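Local atomic coordinates of muconate cycloisomerase (Azorhizobium caulinodans, PDB entry 3MY9), a protein that belongs to the enolase superfamily of metal-dependent enzymes, pairing an N-terminal enolase-like domain with a TIM-barrel-type domain that holds a magnesium ion. Residues 131-137 with 348-354; 228-234 with 246-252. All blocks are in the same frame, centred on the assembly; numbering follows the deposited sequence.

Contact 1 of 2, residues 131-137 with 348-354; sequences RVRDRIP and GHVIVPD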
ATOM      1  N   ARG A 131      11.778 -40.579   0.227  1.00 44.48           N
ATOM      2  CA  ARG A 131      12.366 -40.112   1.471  1.00 44.96           C
ATOM      3  C   ARG A 131      13.481 -39.119   1.223  1.00 45.42           C
ATOM      4  O   ARG A 131      14.273 -39.274   0.294  1.00 45.71           O
ATOM      5  CB  ARG A 131      13.004 -41.247   2.264  1.00 46.43           C
ATOM      6  CG  ARG A 131      12.062 -42.295   2.821  1.00 49.11           C
ATOM      7  CD  ARG A 131      12.792 -43.144   3.885  1.00 52.12           C
ATOM      8  NE  ARG A 131      11.890 -44.093   4.552  1.00 53.58           N
ATOM      9  CZ  ARG A 131      12.247 -44.841   5.596  1.00 57.15           C
ATOM     10  NH1 ARG A 131      13.486 -44.768   6.078  1.00 57.28           N
ATOM     11  NH2 ARG A 131      11.370 -45.664   6.167  1.00 58.38           N
ATOM     12  N   VAL A 132      13.515 -38.115   2.098  1.00 44.96           N
ATOM     13  CA  VAL A 132      14.585 -37.175   2.204  1.00 45.91           C
ATOM     14  C   VAL A 132      15.212 -37.243   3.604  1.00 45.92           C
ATOM     15  O   VAL A 132      16.274 -36.681   3.833  1.00 45.93           O
ATOM     16  CB  VAL A 132      14.057 -35.768   1.900  1.00 44.90           C
ATOM     17  CG1 VAL A 132      15.037 -34.755   2.350  1.00 47.97           C
ATOM     18  CG2 VAL A 132      13.785 -35.656   0.364  1.00 46.37           C
ATOM     19  N   ARG A 133      14.560 -37.967   4.517  1.00 46.33           N
ATOM     20  CA  ARG A 133      15.120 -38.267   5.830  1.00 46.90           C
ATOM     21  C   ARG A 133      14.575 -39.583   6.371  1.00 47.92           C
ATOM     22  O   ARG A 133      13.507 -40.037   5.969  1.00 46.81           O
ATOM     23  CB  ARG A 133      14.820 -37.112   6.807  1.00 45.79           C
ATOM     24  CG  ARG A 133      13.335 -36.791   6.946  1.00 43.87           C
ATOM     25  CD  ARG A 133      13.119 -35.677   7.946  1.00 44.11           C
ATOM     26  NE  ARG A 133      13.629 -34.384   7.503  1.00 42.20           N
ATOM     27  CZ  ARG A 133      12.984 -33.525   6.718  1.00 42.02           C
ATOM     28  NH1 ARG A 133      11.757 -33.783   6.255  1.00 41.34           N
ATOM     29  NH2 ARG A 133      13.558 -32.372   6.416  1.00 42.52           N
ATOM     30  N   ASP A 134      15.322 -40.178   7.298  1.00 50.18           N
ATOM     31  CA  ASP A 134      14.995 -41.483   7.879  1.00 51.99           C
ATOM     32  C   ASP A 134      14.529 -41.458   9.340  1.00 51.93           C
ATOM     33  O   ASP A 134      14.032 -42.472   9.859  1.00 52.01           O
ATOM     34  CB  ASP A 134      16.234 -42.362   7.791  1.00 54.55           C
ATOM     35  CG  ASP A 134      16.728 -42.521   6.365  1.00 56.42           C
ATOM     36  OD1 ASP A 134      15.917 -42.864   5.475  1.00 53.06           O
ATOM     37  OD2 ASP A 134      17.934 -42.282   6.144  1.00 61.58           O
ATOM     38  N   ARG A 135      14.757 -40.312   9.996  1.00 51.16           N
ATOM     39  CA  ARG A 135      14.366 -40.052  11.373  1.00 51.00           C
ATOM     40  C   ARG A 135      13.748 -38.652  11.423  1.00 48.99           C
ATOM     41  O   ARG A 135      14.047 -37.814  10.569  1.00 49.31           O
ATOM     42  CB  ARG A 135      15.605 -40.063  12.287  1.00 52.41           C
ATOM     43  CG  ARG A 135      16.481 -41.248  12.149  1.00 55.79           C
ATOM     44  CD  ARG A 135      17.767 -41.113  12.938  1.00 60.18           C
ATOM     45  NE  ARG A 135      18.496 -42.372  12.981  1.00 66.16           N
ATOM     46  CZ  ARG A 135      19.533 -42.614  13.789  1.00 70.70           C
ATOM     47  NH1 ARG A 135      19.981 -41.674  14.624  1.00 72.18           N
ATOM     48  NH2 ARG A 135      20.131 -43.788  13.763  1.00 70.88           N
ATOM     49  N   ILE A 136      12.906 -38.388  12.417  1.00 47.75           N
ATOM     50  CA  ILE A 136      12.292 -37.089  12.575  1.00 45.63           C
ATOM     51  C   ILE A 136      12.531 -36.599  14.002  1.00 46.23           C
ATOM     52  O   ILE A 136      12.097 -37.249  14.944  1.00 46.93           O
ATOM     53  CB  ILE A 136      10.786 -37.122  12.353  1.00 45.33           C
ATOM     54  CG1 ILE A 136      10.428 -37.836  11.041  1.00 44.61           C
ATOM     55  CG2 ILE A 136      10.250 -35.683  12.350  1.00 43.10           C
ATOM     56  CD1 ILE A 136       8.942 -38.097  10.869  1.00 43.66           C
ATOM     57  N   PRO A 137      13.215 -35.447  14.169  1.00 44.96           N
ATOM     58  CA  PRO A 137      13.373 -34.946  15.540  1.00 45.18           C
ATOM     59  C   PRO A 137      12.021 -34.863  16.271  1.00 44.12           C
ATOM     60  O   PRO A 137      11.026 -34.417  15.701  1.00 42.89           O
ATOM     61  CB  PRO A 137      13.995 -33.560  15.350  1.00 43.64           C
ATOM     62  CG  PRO A 137      14.628 -33.609  13.989  1.00 45.40           C
ATOM     63  CD  PRO A 137      13.745 -34.508  13.165  1.00 43.90           C
ATOM     64  N   GLY A 348      15.585 -39.012  20.972  1.00 55.35           N
ATOM     65  CA  GLY A 348      15.059 -37.728  20.508  1.00 52.68           C
ATOM     66  C   GLY A 348      14.530 -37.673  19.100  1.00 50.80           C
ATOM     67  O   GLY A 348      14.300 -36.584  18.572  1.00 48.70           O
ATOM     68  N   HIS A 349      14.280 -38.832  18.496  1.00 51.43           N
ATOM     69  CA  HIS A 349      13.772 -38.867  17.127  1.00 50.23           C
ATOM     70  C   HIS A 349      12.865 -40.051  16.892  1.00 51.10           C
ATOM     71  O   HIS A 349      13.090 -41.119  17.444  1.00 52.59           O
ATOM     72  CB  HIS A 349      14.914 -38.857  16.103  1.00 50.09           C
ATOM     73  CG  HIS A 349      15.910 -39.962  16.279  1.00 53.59           C
ATOM     74  ND1 HIS A 349      17.154 -39.764  16.841  1.00 55.75           N
ATOM     75  CD2 HIS A 349      15.851 -41.278  15.959  1.00 56.29           C
ATOM     76  CE1 HIS A 349      17.815 -40.909  16.864  1.00 58.20           C
ATOM     77  NE2 HIS A 349      17.042 -41.843  16.341  1.00 58.58           N
ATOM     78  N   VAL A 350      11.845 -39.854  16.059  1.00 49.60           N
ATOM     79  CA  VAL A 350      11.006 -40.954  15.597  1.00 50.73           C
ATOM     80  C   VAL A 350      11.734 -41.706  14.475  1.00 50.91           C
ATOM     81  O   VAL A 350      12.352 -41.086  13.615  1.00 50.24           O
ATOM     82  CB  VAL A 350       9.653 -40.420  15.028  1.00 49.58           C
ATOM     83  CG1 VAL A 350       8.853 -41.542  14.397  1.00 49.08           C
ATOM     84  CG2 VAL A 350       8.850 -39.746  16.113  1.00 49.67           C
ATOM     85  N   ILE A 351      11.656 -43.033  14.476  1.00 52.82           N
ATOM     86  CA  ILE A 351      12.269 -43.842  13.417  1.00 52.83           C
ATOM     87  C   ILE A 351      11.191 -44.037  12.381  1.00 51.75           C
ATOM     88  O   ILE A 351      10.084 -44.468  12.726  1.00 50.37           O
ATOM     89  CB  ILE A 351      12.759 -45.184  13.925  1.00 55.57           C
ATOM     90  CG1 ILE A 351      13.568 -44.996  15.204  1.00 58.27           C
ATOM     91  CG2 ILE A 351      13.619 -45.893  12.846  1.00 54.49           C
ATOM     92  CD1 ILE A 351      14.786 -44.163  14.993  1.00 60.87           C
ATOM     93  N   VAL A 352      11.471 -43.636  11.138  1.00 51.33           N
ATOM     94  CA  VAL A 352      10.463 -43.740  10.081  1.00 51.29           C
ATOM     95  C   VAL A 352      10.372 -45.216   9.732  1.00 54.37           C
ATOM     96  O   VAL A 352      11.371 -45.813   9.311  1.00 55.75           O
ATOM     97  CB  VAL A 352      10.785 -42.861   8.824  1.00 50.18           C
ATOM     98  CG1 VAL A 352       9.728 -43.055   7.742  1.00 48.75           C
ATOM     99  CG2 VAL A 352      10.852 -41.381   9.187  1.00 48.41           C
ATOM    100  N   PRO A 353       9.196 -45.834   9.966  1.00 56.30           N
ATOM    101  CA  PRO A 353       9.071 -47.267   9.773  1.00 58.99           C
ATOM    102  C   PRO A 353       9.385 -47.646   8.342  1.00 59.00           C
ATOM    103  O   PRO A 353       8.999 -46.942   7.415  1.00 58.12           O
ATOM    104  CB  PRO A 353       7.585 -47.529  10.040  1.00 59.40           C
ATOM    105  CG  PRO A 353       6.933 -46.247   9.659  1.00 57.82           C
ATOM    106  CD  PRO A 353       7.880 -45.214  10.178  1.00 55.82           C
ATOM    107  N   ASP A 354      10.085 -48.754   8.187  1.00 60.54           N
ATOM    108  CA  ASP A 354      10.468 -49.278   6.897  1.00 60.97           C
ATOM    109  C   ASP A 354       9.333 -50.166   6.369  1.00 61.11           C
ATOM    110  O   ASP A 354       8.434 -50.590   7.130  1.00 61.52           O
ATOM    111  CB  ASP A 354      11.773 -50.097   7.049  1.00 63.05           C
ATOM    112  CG  ASP A 354      12.959 -49.245   7.562  1.00 64.30           C
ATOM    113  OD1 ASP A 354      12.947 -47.993   7.403  1.00 64.16           O
ATOM    114  OD2 ASP A 354      13.899 -49.835   8.133  1.00 67.23           O
TER
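With CG beside its backbone N (chi1 -67°) and the chain extended from CG to NE, Arg131 carries its guanidinium group over to Val352 and Asp354, while His349, its CG set between backbone N and carbonyl carbon (chi1 56°), brings its ring up against the side chain of Arg135. NH2 of Arg131 makes a salt bridge with OD1 of Asp354 at 3.1 Å, meeting the anti lone pair of that oxygen, and adds a weak hydrogen bond to the carbonyl O of Val352. NH1 of Arg131 turns the other way, to OD1 of Asp134 at 3.1 Å, close to the guanidinium plane. The two carboxylates together limit rotation of the group, and CG1 of Val352 lies over one of its faces, 3.5 Å from Arg131 NH2. Asp134 OD1 also pairs with Arg86 of the second subunit, so this charged network reaches a subunit interface.

The backbones pair along strand 135-142, the first of the barrel, and strand 349-351, which run antiparallel in the sheet of the C-terminal domain. Ile136 and Val350 form the hydrogen-bonded pair, with Ile136 N to Val350 O at 3.0 Å and Val350 N to Ile136 O at 2.8 Å. Just past the strand, Val352 N reaches Asp134 O at 3.1 Å. Ile136 and Val350 share one face of the sheet; there Ile136 CG1 also meets Val352 CG2 at 4.0 Å, and Thr312 of helix 305-316 packs on both Ile136 and Val352. Arg135 points to the other face. Its CD sits over the His349 ring as a CH-pi contact, 3.7 Å from the ring centroid, and its guanidinium continues past NE2 and CE1 of His349, the two planes only 20° apart.

Contact 2 of 2, residues 228-234 with 246-252; sequences RRHLDAM and LADESCF. With MG (magnesium ion), chain C.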
ATOM      1  N   ARG A 228      -6.026 -17.227  16.606  1.00 42.99           N
ATOM      2  CA  ARG A 228      -6.047 -17.277  15.150  1.00 44.72           C
ATOM      3  C   ARG A 228      -6.382 -15.931  14.460  1.00 46.50           C
ATOM      4  O   ARG A 228      -5.723 -15.553  13.508  1.00 46.59           O
ATOM      5  CB  ARG A 228      -7.040 -18.370  14.698  1.00 46.08           C
ATOM      6  CG  ARG A 228      -7.411 -18.349  13.202  1.00 47.54           C
ATOM      7  CD  ARG A 228      -8.293 -19.523  12.828  1.00 49.15           C
ATOM      8  NE  ARG A 228      -8.735 -19.440  11.437  1.00 50.92           N
ATOM      9  CZ  ARG A 228      -8.037 -19.841  10.372  1.00 50.84           C
ATOM     10  NH1 ARG A 228      -8.565 -19.711   9.155  1.00 51.55           N
ATOM     11  NH2 ARG A 228      -6.823 -20.372  10.491  1.00 50.14           N
ATOM     12  N   ARG A 229      -7.363 -15.210  14.966  1.00 49.67           N
ATOM     13  CA  ARG A 229      -7.808 -13.945  14.313  1.00 52.47           C
ATOM     14  C   ARG A 229      -6.710 -12.885  14.067  1.00 51.16           C
ATOM     15  O   ARG A 229      -6.700 -12.225  13.003  1.00 51.58           O
ATOM     16  CB  ARG A 229      -8.897 -13.274  15.117  1.00 53.90           C
ATOM     17  CG  ARG A 229      -9.943 -14.268  15.677  1.00 59.70           C
ATOM     18  CD  ARG A 229      -9.865 -14.396  17.203  1.00 63.20           C
ATOM     19  NE  ARG A 229     -10.200 -13.108  17.821  1.00 65.58           N
ATOM     20  CZ  ARG A 229     -10.552 -12.941  19.089  1.00 68.44           C
ATOM     21  NH1 ARG A 229     -10.635 -13.986  19.924  1.00 70.84           N
ATOM     22  NH2 ARG A 229     -10.829 -11.714  19.526  1.00 68.38           N
ATOM     23  N   HIS A 230      -5.800 -12.755  15.034  1.00 48.30           N
ATOM     24  CA  HIS A 230      -5.002 -11.561  15.170  1.00 46.36           C
ATOM     25  C   HIS A 230      -3.758 -11.561  14.300  1.00 45.59           C
ATOM     26  O   HIS A 230      -2.631 -11.496  14.789  1.00 43.97           O
ATOM     27  CB  HIS A 230      -4.646 -11.342  16.642  1.00 45.75           C
ATOM     28  CG  HIS A 230      -5.831 -11.276  17.530  1.00 42.73           C
ATOM     29  ND1 HIS A 230      -6.829 -10.341  17.365  1.00 42.99           N
ATOM     30  CD2 HIS A 230      -6.180 -12.016  18.606  1.00 42.91           C
ATOM     31  CE1 HIS A 230      -7.767 -10.535  18.281  1.00 43.07           C
ATOM     32  NE2 HIS A 230      -7.388 -11.536  19.053  1.00 42.24           N
ATOM     33  N   LEU A 231      -3.980 -11.580  12.990  1.00 46.34           N
ATOM     34  CA  LEU A 231      -2.904 -11.744  12.037  1.00 45.28           C
ATOM     35  C   LEU A 231      -2.055 -10.503  12.005  1.00 44.27           C
ATOM     36  O   LEU A 231      -0.838 -10.593  11.931  1.00 43.73           O
ATOM     37  CB  LEU A 231      -3.446 -12.058  10.620  1.00 46.47           C
ATOM     38  CG  LEU A 231      -3.708 -13.501  10.176  1.00 47.34           C
ATOM     39  CD1 LEU A 231      -4.105 -13.510   8.704  1.00 50.98           C
ATOM     40  CD2 LEU A 231      -2.511 -14.415  10.395  1.00 46.25           C
ATOM     41  N   ASP A 232      -2.680  -9.330  12.065  1.00 45.01           N
ATOM     42  CA  ASP A 232      -1.910  -8.096  12.168  1.00 44.18           C
ATOM     43  C   ASP A 232      -1.071  -8.128  13.453  1.00 41.75           C
ATOM     44  O   ASP A 232       0.090  -7.724  13.453  1.00 40.78           O
ATOM     45  CB  ASP A 232      -2.809  -6.846  12.176  1.00 46.61           C
ATOM     46  CG  ASP A 232      -3.368  -6.483  10.792  1.00 50.40           C
ATOM     47  OD1 ASP A 232      -2.811  -6.879   9.748  1.00 51.58           O
ATOM     48  OD2 ASP A 232      -4.387  -5.751  10.765  1.00 58.93           O
ATOM     49  N   ALA A 233      -1.643  -8.596  14.557  1.00 39.81           N
ATOM     50  CA  ALA A 233      -0.850  -8.654  15.784  1.00 38.71           C
ATOM     51  C   ALA A 233       0.355  -9.616  15.581  1.00 36.93           C
ATOM     52  O   ALA A 233       1.476  -9.302  15.941  1.00 35.96           O
ATOM     53  CB  ALA A 233      -1.706  -9.081  16.977  1.00 38.33           C
ATOM     54  N   MET A 234       0.090 -10.781  15.001  1.00 36.10           N
ATOM     55  CA  MET A 234       1.119 -11.767  14.716  1.00 34.63           C
ATOM     56  C   MET A 234       2.199 -11.180  13.789  1.00 34.34           C
ATOM     57  O   MET A 234       3.418 -11.367  14.052  1.00 33.24           O
ATOM     58  CB  MET A 234       0.471 -13.025  14.097  1.00 34.55           C
ATOM     59  CG  MET A 234      -0.303 -13.896  15.092  1.00 33.76           C
ATOM     60  SD  MET A 234       0.785 -14.986  16.110  1.00 26.09           S
ATOM     61  CE  MET A 234       1.141 -16.236  14.881  1.00 33.13           C
ATOM     62  N   LEU A 246       5.967 -18.780  14.992  1.00 34.10           N
ATOM     63  CA  LEU A 246       5.395 -19.903  14.241  1.00 35.08           C
ATOM     64  C   LEU A 246       3.886 -19.857  14.327  1.00 35.33           C
ATOM     65  O   LEU A 246       3.316 -19.714  15.412  1.00 36.02           O
ATOM     66  CB  LEU A 246       5.971 -21.223  14.757  1.00 35.32           C
ATOM     67  CG  LEU A 246       5.507 -22.709  14.629  1.00 39.93           C
ATOM     68  CD1 LEU A 246       3.987 -22.945  14.602  1.00 44.05           C
ATOM     69  CD2 LEU A 246       6.228 -23.496  13.542  1.00 37.76           C
ATOM     70  N   ALA A 247       3.241 -19.975  13.178  1.00 34.44           N
ATOM     71  CA  ALA A 247       1.789 -20.001  13.121  1.00 35.22           C
ATOM     72  C   ALA A 247       1.323 -21.432  13.293  1.00 35.95           C
ATOM     73  O   ALA A 247       1.859 -22.347  12.652  1.00 35.67           O
ATOM     74  CB  ALA A 247       1.295 -19.449  11.816  1.00 34.48           C
ATOM     75  N   ASP A 248       0.343 -21.628  14.183  1.00 36.35           N
ATOM     76  CA  ASP A 248      -0.318 -22.911  14.300  1.00 37.42           C
ATOM     77  C   ASP A 248      -1.776 -22.722  13.906  1.00 38.23           C
ATOM     78  O   ASP A 248      -2.127 -22.929  12.734  1.00 38.85           O
ATOM     79  CB  ASP A 248      -0.138 -23.511  15.706  1.00 38.10           C
ATOM     80  CG  ASP A 248      -0.762 -24.913  15.844  1.00 40.39           C
ATOM     81  OD1 ASP A 248      -1.287 -25.459  14.839  1.00 41.90           O
ATOM     82  OD2 ASP A 248      -0.744 -25.449  16.980  1.00 40.38           O
ATOM     83  N   GLU A 249      -2.617 -22.262  14.831  1.00 38.78           N
ATOM     84  CA  GLU A 249      -4.020 -22.050  14.513  1.00 39.68           C
ATOM     85  C   GLU A 249      -4.261 -20.960  13.442  1.00 39.27           C
ATOM     86  O   GLU A 249      -5.296 -20.982  12.773  1.00 39.00           O
ATOM     87  CB  GLU A 249      -4.837 -21.774  15.781  1.00 41.91           C
ATOM     88  CG  GLU A 249      -5.099 -23.032  16.634  1.00 42.60           C
ATOM     89  CD  GLU A 249      -3.908 -23.424  17.541  1.00 44.01           C
ATOM     90  OE1 GLU A 249      -2.927 -22.643  17.685  1.00 39.83           O
ATOM     91  OE2 GLU A 249      -3.974 -24.520  18.139  1.00 45.67           O
ATOM     92  N   SER A 250      -3.306 -20.042  13.248  1.00 38.39           N
ATOM     93  CA  SER A 250      -3.357 -19.098  12.105  1.00 38.43           C
ATOM     94  C   SER A 250      -3.150 -19.746  10.750  1.00 38.62           C
ATOM     95  O   SER A 250      -3.349 -19.100   9.753  1.00 38.38           O
ATOM     96  CB  SER A 250      -2.309 -17.985  12.222  1.00 37.40           C
ATOM     97  OG  SER A 250      -2.614 -17.084  13.246  1.00 38.01           O
ATOM     98  N   CYS A 251      -2.679 -20.984  10.695  1.00 39.35           N
ATOM     99  CA  CYS A 251      -2.442 -21.624   9.423  1.00 39.94           C
ATOM    100  C   CYS A 251      -2.883 -23.099   9.398  1.00 41.29           C
ATOM    101  O   CYS A 251      -2.127 -24.019   9.801  1.00 39.07           O
ATOM    102  CB  CYS A 251      -0.978 -21.479   9.052  1.00 39.27           C
ATOM    103  SG  CYS A 251      -0.643 -22.072   7.370  1.00 43.97           S
ATOM    104  N   PHE A 252      -4.107 -23.311   8.930  1.00 42.51           N
ATOM    105  CA  PHE A 252      -4.643 -24.669   8.791  1.00 44.98           C
ATOM    106  C   PHE A 252      -4.409 -25.244   7.409  1.00 44.41           C
ATOM    107  O   PHE A 252      -4.190 -26.438   7.275  1.00 44.38           O
ATOM    108  CB  PHE A 252      -6.153 -24.701   9.098  1.00 47.04           C
ATOM    109  CG  PHE A 252      -6.444 -24.604  10.556  1.00 51.74           C
ATOM    110  CD1 PHE A 252      -6.907 -23.443  11.113  1.00 54.68           C
ATOM    111  CD2 PHE A 252      -6.181 -25.670  11.388  1.00 57.48           C
ATOM    112  CE1 PHE A 252      -7.157 -23.355  12.473  1.00 57.45           C
ATOM    113  CE2 PHE A 252      -6.429 -25.584  12.761  1.00 60.24           C
ATOM    114  CZ  PHE A 252      -6.909 -24.417  13.289  1.00 58.69           C
TER
HETATM  115 MG    MG C 378      -0.127 -25.290  18.890  1.00 50.23          MG
HETATM  116  O   HOH W   1      -2.078 -25.690  19.365  1.00 25.58           O
HETATM  117  O   HOH W   2      -0.791 -23.263  19.088  1.00 26.41           O
HETATM  118  O   HOH W   3       0.229 -25.147  20.907  1.00 24.74           O
HETATM  119  O   HOH W   4       0.148 -27.531  19.081  1.00 28.19           O
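The beta-alpha-beta unit of strand 222-223, helix 231-240 and strand 245-247 brings Arg228 and Met234, before and within the helix, against the loop after the last strand, where the metal-binding Asp248 stands. Arg228 NH2 gives a straight hydrogen bond to Glu249 O at 2.8 Å, lying in both the carbonyl and the guanidinium planes. With CG trans to the backbone N (chi1 167°) and the chain extended from CG to NE, the arginine lays its methylenes along that same carbonyl before NH2 arrives at the edge of the Phe252 ring, beside CD1. Ser250 OG donates a weak bond to Arg228 O at 3.5 Å; its stronger partner is Gln224. Leu231 CD2 packs on CB and OG of Ser250, and the methyl CE of Met234 meets Ala247 CB at 4.4 Å.

Asp248 OD2 binds magnesium at 2.0 Å, with Glu223 and four waters completing the shell. Glu249 stays in the second shell: its OE2 accepts from one metal-bound water at 2.5 Å, its OE1 from another. Arg228 NH2 has a second, charged partner in Asp256 of helix 254-263. That helix also covers Leu231, while strand 268-270 flanks strand 245-247 on the side away from strand 222-223.

How the contacts relate
The centres of the two contacts lie 29 Å apart, on opposite sides of the chain's centre, and their nearest atoms are about 12 Å from each other. Along the chain, 131-137 comes first, both segments of contact 2 follow, and 348-354 comes last. Both contacts reach the same mixed sheet: contact 1 joins strand 135-142 to the late strand 349-351, whereas contact 2 belongs to a beta-alpha-beta unit further round, with strands 164-168 and 193-197 between. Contact 1 thus pairs distant parts of the sequence, while contact 2 is local in sequence and includes a ligand of the magnesium site; both lie near subunit interfaces.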